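Local atomic coordinates of polyporopepsin (Irpex lacteus, PDB entry 1WKR), a protein that cleaves proteins with broad specificity as a pepsin-like aspartic endopeptidase with milk-clotting activity. Residues V235-T240 with S288-V293. Residues are numbered along the deposited sequence; the frame is centred on the assembly and turned at random.
Sequences VADNNT and SVYLIV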
loop_
_atom_site.group_PDB
_atom_site.type_symbol
_atom_site.label_atom_id
_atom_site.label_comp_id
_atom_site.label_asym_id
_atom_site.label_seq_id
_atom_site.Cartn_x
_atom_site.Cartn_y
_atom_site.Cartn_z
ATOM N N VAL A 235 4.320 -1.949 -25.388
ATOM C CA VAL A 235 5.636 -2.637 -25.540
ATOM C C VAL A 235 6.448 -2.281 -24.332
ATOM O O VAL A 235 6.307 -1.267 -23.635
ATOM C CB VAL A 235 6.282 -2.233 -26.846
ATOM C CG1 VAL A 235 5.385 -2.603 -28.048
ATOM C CG2 VAL A 235 6.745 -0.861 -26.894
ATOM N N ALA A 236 7.481 -3.123 -24.045
ATOM C CA ALA A 236 8.451 -2.836 -23.010
ATOM C C ALA A 236 9.246 -1.666 -23.292
ATOM O O ALA A 236 9.526 -1.243 -24.504
ATOM C CB ALA A 236 9.483 -4.105 -22.939
ATOM N N ASP A 237 9.628 -0.877 -22.298
ATOM C CA ASP A 237 10.474 0.266 -22.426
ATOM C C ASP A 237 11.794 0.175 -21.562
ATOM O O ASP A 237 11.620 0.131 -20.280
ATOM C CB ASP A 237 9.670 1.541 -22.081
ATOM C CG ASP A 237 10.506 2.717 -22.213
ATOM O OD1 ASP A 237 10.769 3.152 -23.397
ATOM O OD2 ASP A 237 10.944 3.340 -21.240
ATOM N N ASN A 238 12.985 0.487 -22.221
ATOM C CA ASN A 238 14.298 0.434 -21.495
ATOM C C ASN A 238 14.336 1.359 -20.448
ATOM O O ASN A 238 14.844 1.063 -19.257
ATOM C CB ASN A 238 15.522 0.621 -22.531
ATOM C CG ASN A 238 16.907 0.589 -21.864
ATOM O OD1 ASN A 238 17.461 -0.497 -21.642
ATOM N ND2 ASN A 238 17.424 1.785 -21.456
ATOM N N ASN A 239 14.272 2.656 -20.654
ATOM C CA ASN A 239 14.727 3.731 -19.843
ATOM C C ASN A 239 13.829 3.654 -18.495
ATOM O O ASN A 239 14.316 4.129 -17.423
ATOM C CB ASN A 239 14.614 5.054 -20.502
ATOM C CG ASN A 239 15.607 5.300 -21.641
ATOM O OD1 ASN A 239 16.248 4.404 -22.002
ATOM N ND2 ASN A 239 15.660 6.482 -22.118
ATOM N N THR A 240 12.561 3.068 -18.525
ATOM C CA THR A 240 11.667 3.111 -17.360
ATOM C C THR A 240 11.419 1.828 -16.662
ATOM O O THR A 240 11.006 1.896 -15.493
ATOM C CB THR A 240 10.324 3.737 -17.808
ATOM O OG1 THR A 240 9.691 2.860 -18.738
ATOM C CG2 THR A 240 10.450 5.149 -18.405
ATOM N N SER A 288 5.472 11.484 -23.277
ATOM C CA SER A 288 5.482 9.998 -23.468
ATOM C C SER A 288 4.541 9.347 -22.455
ATOM O O SER A 288 4.349 9.883 -21.378
ATOM C CB SER A 288 6.865 9.433 -23.153
ATOM O OG SER A 288 7.877 10.143 -23.959
ATOM N N VAL A 289 3.923 8.244 -22.886
ATOM C CA VAL A 289 2.926 7.545 -22.026
ATOM C C VAL A 289 3.509 6.211 -21.503
ATOM O O VAL A 289 3.766 5.303 -22.299
ATOM C CB VAL A 289 1.676 7.248 -22.842
ATOM C CG1 VAL A 289 0.672 6.474 -21.968
ATOM C CG2 VAL A 289 1.038 8.579 -23.263
ATOM N N TYR A 290 3.649 6.112 -20.182
ATOM C CA TYR A 290 4.128 4.883 -19.543
ATOM C C TYR A 290 3.020 4.370 -18.636
ATOM O O TYR A 290 2.290 5.144 -17.985
ATOM C CB TYR A 290 5.417 5.134 -18.686
ATOM C CG TYR A 290 6.500 5.746 -19.531
ATOM C CD1 TYR A 290 7.228 5.020 -20.406
ATOM C CD2 TYR A 290 6.778 7.105 -19.408
ATOM C CE1 TYR A 290 8.271 5.596 -21.241
ATOM C CE2 TYR A 290 7.836 7.688 -20.174
ATOM C CZ TYR A 290 8.472 6.891 -20.996
ATOM O OH TYR A 290 9.517 7.556 -21.797
ATOM N N LEU A 291 2.850 3.073 -18.560
ATOM C CA LEU A 291 1.754 2.435 -17.843
ATOM C C LEU A 291 2.148 1.978 -16.484
ATOM O O LEU A 291 3.292 1.526 -16.244
ATOM C CB LEU A 291 1.160 1.301 -18.632
ATOM C CG LEU A 291 0.769 1.601 -20.086
ATOM C CD1 LEU A 291 0.114 0.411 -20.735
ATOM C CD2 LEU A 291 -0.124 2.848 -20.134
ATOM N N ILE A 292 1.186 2.024 -15.544
ATOM C CA ILE A 292 1.437 1.588 -14.161
ATOM C C ILE A 292 0.891 0.210 -13.860
ATOM O O ILE A 292 1.000 -0.233 -12.726
ATOM C CB ILE A 292 1.030 2.667 -13.112
ATOM C CG1 ILE A 292 -0.442 3.140 -13.238
ATOM C CG2 ILE A 292 1.972 3.856 -13.238
ATOM C CD1 ILE A 292 -1.453 2.048 -12.995
ATOM N N VAL A 293 0.351 -0.464 -14.854
ATOM C CA VAL A 293 0.020 -1.892 -14.750
ATOM C C VAL A 293 1.261 -2.670 -15.029
ATOM O O VAL A 293 1.875 -2.486 -16.118
ATOM C CB VAL A 293 -1.143 -2.266 -15.699
ATOM C CG1 VAL A 293 -1.391 -3.774 -15.653
ATOM C CG2 VAL A 293 -2.386 -1.496 -15.308
HETATM O O HOH W 1 11.516 6.226 -21.663
#
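The phenol ring of Y290 receives the methyl group of T240 on one face, while the carboxylate of D237 approaches obliquely at CE1, its plane turned 49° from that of the ring. The contact lies in the C-terminal lobe of the pepsin fold, away from the catalytic aspartates. Strand 243-245 pairs antiparallel with both 235-236 and 289-295, and the turn that follows 235-236 folds back towards Y290 on the latter. T240 CG2 stands 3.7 Å from the centroid of the Y290 ring and 15° off the normal, a CH-pi contact over the face, displaced slightly toward the rim. With CG2 beside its backbone N, T240 has OG1 between N and the carbonyl carbon (chi1 66°), which lets one side chain serve both partners: the methyl meets the ring and the hydroxyl OG1 donates to D237 OD2 at 2.8 Å. The same hydroxyl accepts from the backbone N of L242, so it has two hydrogen-bond partners. D237 OD2 also takes a weak bond from T240 N, 3.2 Å long, and a water donates to it at 3.0 Å, giving this oxygen three donors. Were D237 an alanine, T240 OG1 and N would probably be left without the carboxylate oxygen they donate to, and the ring would lose its neighbour at CE1. At the far end of the ring, Y290 OH accepts a hydrogen bond from S285 N, and the side chains of Y290 and D237 both touch R244 of strand 243-245. The nearest approach of the carboxylate to the ring is D237 OD2 to Y290 CE1, 3.5 Å.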